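Long-range contact in racemase, putative (Roseobacter denitrificans, PDB 3TCS), which binds magnesium in its TIM barrel and is probably a racemase or hydro-lyase of the mandelate racemase/muconate lactonizing enzyme family: residues E29-V39 and Q48-D59. Numbering follows the deposited sequence.
Sequences ETFTNDAVGFV and QGWGQVSTYHAD. With GOL (glycerol), chain M.
Gln52 fills the groove between Phe38, its partner on the same face of the sheet, and Val36, just ahead of the strand. Its CG stands anti to the backbone N (chi1 -179°) and its chain runs on extended, which lays the amide across Val36, with CD 3.6 Å from Val36 CG2, and brings OE1 to within 3.3 Å of Phe38 CE1. The amide is pinned by hydrogen bonds: OE1 accepts from Leu313 N, and NE2 gives to Val53 O and also bonds Ser312 OG. A leucine here would probably leave Leu313 N, Ser312 OG and Val53 O without their amide partner. Toward the start of strand 48-52, Trp50 CH2 comes over one face of the Phe31 ring, 3.5 Å from Phe31 CE2, the planes at an oblique 35°; Phe38 CB butts against the indole edge.

These side chains project from the 37-43/48-52 hairpin of the N-terminal domain and from strand 25-32, which extends it into a meander in the enolase-superfamily manner. Val39 and Gly51 form a hydrogen-bonded pair in it, Gly51 N giving to Val39 O at 2.7 Å. Two residues along, Val53 N bonds Gly37 O; on the face away from Phe38 and Gln52, Val39 CG2 meets Val53 CG1 at 3.8 Å. Past the strands, the chain of 53-59 wraps the turn at 33-36: Tyr56 N bonds Ala35 O (2.8 Å), and Ala58 CB drops into the hollow over Val36 and Gly37, 3.5 Å from Val36 C. Asp59, close to the like-charged Asp34, is paired with Arg67 of the second subunit.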
# COMPACT_ATOMS: atom_id res chain seq x y z
N GLU B 29 17.75 0.37 -15.39
CA GLU B 29 18.72 1.01 -14.51
C GLU B 29 18.08 2.17 -13.77
O GLU B 29 17.19 2.83 -14.30
CB GLU B 29 19.88 1.57 -15.33
CG GLU B 29 20.66 0.54 -16.12
CD GLU B 29 21.46 1.17 -17.23
OE1 GLU B 29 20.86 1.52 -18.27
OE2 GLU B 29 22.69 1.33 -17.07
N THR B 30 18.54 2.43 -12.55
CA THR B 30 18.03 3.55 -11.77
C THR B 30 19.20 4.40 -11.30
O THR B 30 20.29 3.89 -11.03
CB THR B 30 17.21 3.09 -10.54
OG1 THR B 30 17.96 2.12 -9.80
CG2 THR B 30 15.88 2.47 -10.97
N PHE B 31 18.97 5.70 -11.22
CA PHE B 31 19.96 6.69 -10.79
C PHE B 31 19.15 7.50 -9.78
O PHE B 31 18.24 8.23 -10.15
CB PHE B 31 20.35 7.55 -11.99
CG PHE B 31 20.81 6.75 -13.17
CD1 PHE B 31 22.17 6.54 -13.41
CD2 PHE B 31 19.88 6.18 -14.04
CE1 PHE B 31 22.59 5.78 -14.49
CE2 PHE B 31 20.30 5.41 -15.12
CZ PHE B 31 21.66 5.21 -15.35
N THR B 32 19.50 7.39 -8.50
CA THR B 32 18.70 8.05 -7.48
C THR B 32 19.42 8.64 -6.28
O THR B 32 20.60 8.36 -6.04
CB THR B 32 17.70 7.01 -6.92
OG1 THR B 32 16.70 7.64 -6.12
CG2 THR B 32 18.45 6.01 -6.04
N ASN B 33 18.70 9.49 -5.56
CA ASN B 33 19.19 10.00 -4.28
C ASN B 33 17.94 9.82 -3.41
O ASN B 33 16.99 9.18 -3.86
CB ASN B 33 19.72 11.46 -4.31
CG ASN B 33 18.69 12.49 -4.75
OD1 ASN B 33 17.48 12.29 -4.65
ND2 ASN B 33 19.20 13.63 -5.22
N ASP B 34 17.93 10.32 -2.19
CA ASP B 34 16.77 10.10 -1.33
C ASP B 34 15.47 10.78 -1.76
O ASP B 34 14.39 10.32 -1.41
CB ASP B 34 17.11 10.52 0.11
CG ASP B 34 18.14 9.61 0.75
OD1 ASP B 34 18.71 8.75 0.04
OD2 ASP B 34 18.38 9.76 1.97
N ALA B 35 15.58 11.86 -2.53
CA ALA B 35 14.40 12.60 -2.97
C ALA B 35 13.82 12.22 -4.33
O ALA B 35 12.60 12.23 -4.51
CB ALA B 35 14.71 14.09 -2.94
N VAL B 36 14.67 11.89 -5.28
CA VAL B 36 14.18 11.54 -6.61
C VAL B 36 15.10 10.54 -7.31
O VAL B 36 16.32 10.54 -7.09
CB VAL B 36 14.05 12.81 -7.50
CG1 VAL B 36 15.42 13.40 -7.75
CG2 VAL B 36 13.37 12.46 -8.82
N GLY B 37 14.49 9.70 -8.14
CA GLY B 37 15.25 8.69 -8.87
C GLY B 37 14.74 8.54 -10.29
O GLY B 37 13.54 8.46 -10.53
N PHE B 38 15.67 8.51 -11.25
CA PHE B 38 15.31 8.36 -12.65
C PHE B 38 15.56 6.94 -13.12
O PHE B 38 16.41 6.23 -12.58
CB PHE B 38 16.12 9.35 -13.49
CG PHE B 38 15.84 10.79 -13.16
CD1 PHE B 38 14.62 11.36 -13.51
CD2 PHE B 38 16.76 11.55 -12.46
CE1 PHE B 38 14.32 12.68 -13.17
CE2 PHE B 38 16.47 12.87 -12.11
CZ PHE B 38 15.25 13.44 -12.46
N VAL B 39 14.80 6.52 -14.12
CA VAL B 39 14.91 5.17 -14.65
C VAL B 39 15.23 5.17 -16.13
O VAL B 39 14.66 5.94 -16.90
CB VAL B 39 13.58 4.40 -14.47
CG1 VAL B 39 13.72 2.96 -14.96
CG2 VAL B 39 13.16 4.44 -13.00
N GLN B 48 16.76 3.26 -25.94
CA GLN B 48 16.60 3.61 -24.53
C GLN B 48 15.56 4.70 -24.28
O GLN B 48 15.31 5.55 -25.14
CB GLN B 48 17.94 4.05 -23.94
CG GLN B 48 19.01 2.96 -23.98
CD GLN B 48 20.33 3.41 -23.40
OE1 GLN B 48 20.89 4.42 -23.83
NE2 GLN B 48 20.84 2.67 -22.43
N GLY B 49 14.98 4.66 -23.09
CA GLY B 49 13.98 5.64 -22.69
C GLY B 49 14.21 6.01 -21.24
O GLY B 49 14.71 5.20 -20.47
N TRP B 50 13.85 7.24 -20.88
CA TRP B 50 14.03 7.73 -19.51
C TRP B 50 12.71 8.05 -18.82
O TRP B 50 11.84 8.70 -19.39
CB TRP B 50 14.90 8.99 -19.51
CG TRP B 50 16.36 8.73 -19.69
CD1 TRP B 50 17.04 8.58 -20.87
CD2 TRP B 50 17.33 8.58 -18.65
NE1 TRP B 50 18.37 8.36 -20.62
CE2 TRP B 50 18.58 8.35 -19.26
CE3 TRP B 50 17.26 8.61 -17.25
CZ2 TRP B 50 19.76 8.15 -18.53
CZ3 TRP B 50 18.43 8.42 -16.51
CH2 TRP B 50 19.66 8.20 -17.16
N GLY B 51 12.59 7.61 -17.58
CA GLY B 51 11.40 7.87 -16.80
C GLY B 51 11.81 8.26 -15.40
O GLY B 51 12.98 8.54 -15.14
N GLN B 52 10.86 8.27 -14.48
CA GLN B 52 11.17 8.64 -13.11
C GLN B 52 10.22 7.96 -12.14
O GLN B 52 9.04 7.82 -12.43
CB GLN B 52 11.04 10.16 -12.95
CG GLN B 52 11.37 10.66 -11.56
CD GLN B 52 10.82 12.05 -11.30
OE1 GLN B 52 11.23 13.02 -11.94
NE2 GLN B 52 9.89 12.15 -10.36
N VAL B 53 10.72 7.52 -10.99
CA VAL B 53 9.84 6.92 -10.00
C VAL B 53 9.28 8.11 -9.22
O VAL B 53 9.75 9.23 -9.38
CB VAL B 53 10.59 5.97 -9.02
CG1 VAL B 53 11.20 4.81 -9.78
CG2 VAL B 53 11.65 6.74 -8.25
N SER B 54 8.28 7.88 -8.39
CA SER B 54 7.73 8.98 -7.61
C SER B 54 8.79 9.57 -6.68
O SER B 54 9.66 8.86 -6.19
CB SER B 54 6.56 8.49 -6.75
OG SER B 54 6.08 9.55 -5.94
N THR B 55 8.70 10.88 -6.43
CA THR B 55 9.64 11.53 -5.52
C THR B 55 9.34 11.13 -4.07
O THR B 55 8.25 10.61 -3.78
CB THR B 55 9.54 13.07 -5.62
OG1 THR B 55 8.16 13.46 -5.58
CG2 THR B 55 10.18 13.57 -6.91
N TYR B 56 10.30 11.36 -3.18
CA TYR B 56 10.22 11.07 -1.74
C TYR B 56 10.59 9.63 -1.39
O TYR B 56 9.89 8.69 -1.77
CB TYR B 56 8.84 11.44 -1.19
CG TYR B 56 8.54 12.89 -1.42
CD1 TYR B 56 9.34 13.89 -0.86
CD2 TYR B 56 7.49 13.28 -2.26
CE1 TYR B 56 9.12 15.23 -1.13
CE2 TYR B 56 7.26 14.63 -2.55
CZ TYR B 56 8.08 15.60 -1.98
OH TYR B 56 7.87 16.93 -2.26
N HIS B 57 11.69 9.49 -0.66
CA HIS B 57 12.23 8.19 -0.29
C HIS B 57 12.40 7.37 -1.56
O HIS B 57 12.14 6.16 -1.59
CB HIS B 57 11.32 7.49 0.73
CG HIS B 57 11.08 8.28 1.98
ND1 HIS B 57 12.09 8.98 2.61
CD2 HIS B 57 9.96 8.50 2.70
CE1 HIS B 57 11.60 9.59 3.67
NE2 HIS B 57 10.30 9.32 3.75
N ALA B 58 12.83 8.05 -2.63
CA ALA B 58 13.04 7.43 -3.93
C ALA B 58 14.09 6.33 -3.89
O ALA B 58 14.08 5.43 -4.73
CB ALA B 58 13.44 8.49 -4.96
N ASP B 59 15.01 6.41 -2.94
CA ASP B 59 16.03 5.38 -2.84
C ASP B 59 15.36 4.05 -2.46
O ASP B 59 15.73 2.99 -2.98
CB ASP B 59 17.12 5.78 -1.83
CG ASP B 59 16.58 6.05 -0.44
OD1 ASP B 59 15.54 6.73 -0.30
OD2 ASP B 59 17.22 5.58 0.53
C1 GOL M . 13.46 14.05 0.76
O1 GOL M . 14.71 14.69 0.93
C2 GOL M . 13.62 12.52 0.82
O2 GOL M . 12.36 11.91 0.64
C3 GOL M . 14.20 12.09 2.16
O3 GOL M . 14.32 10.69 2.20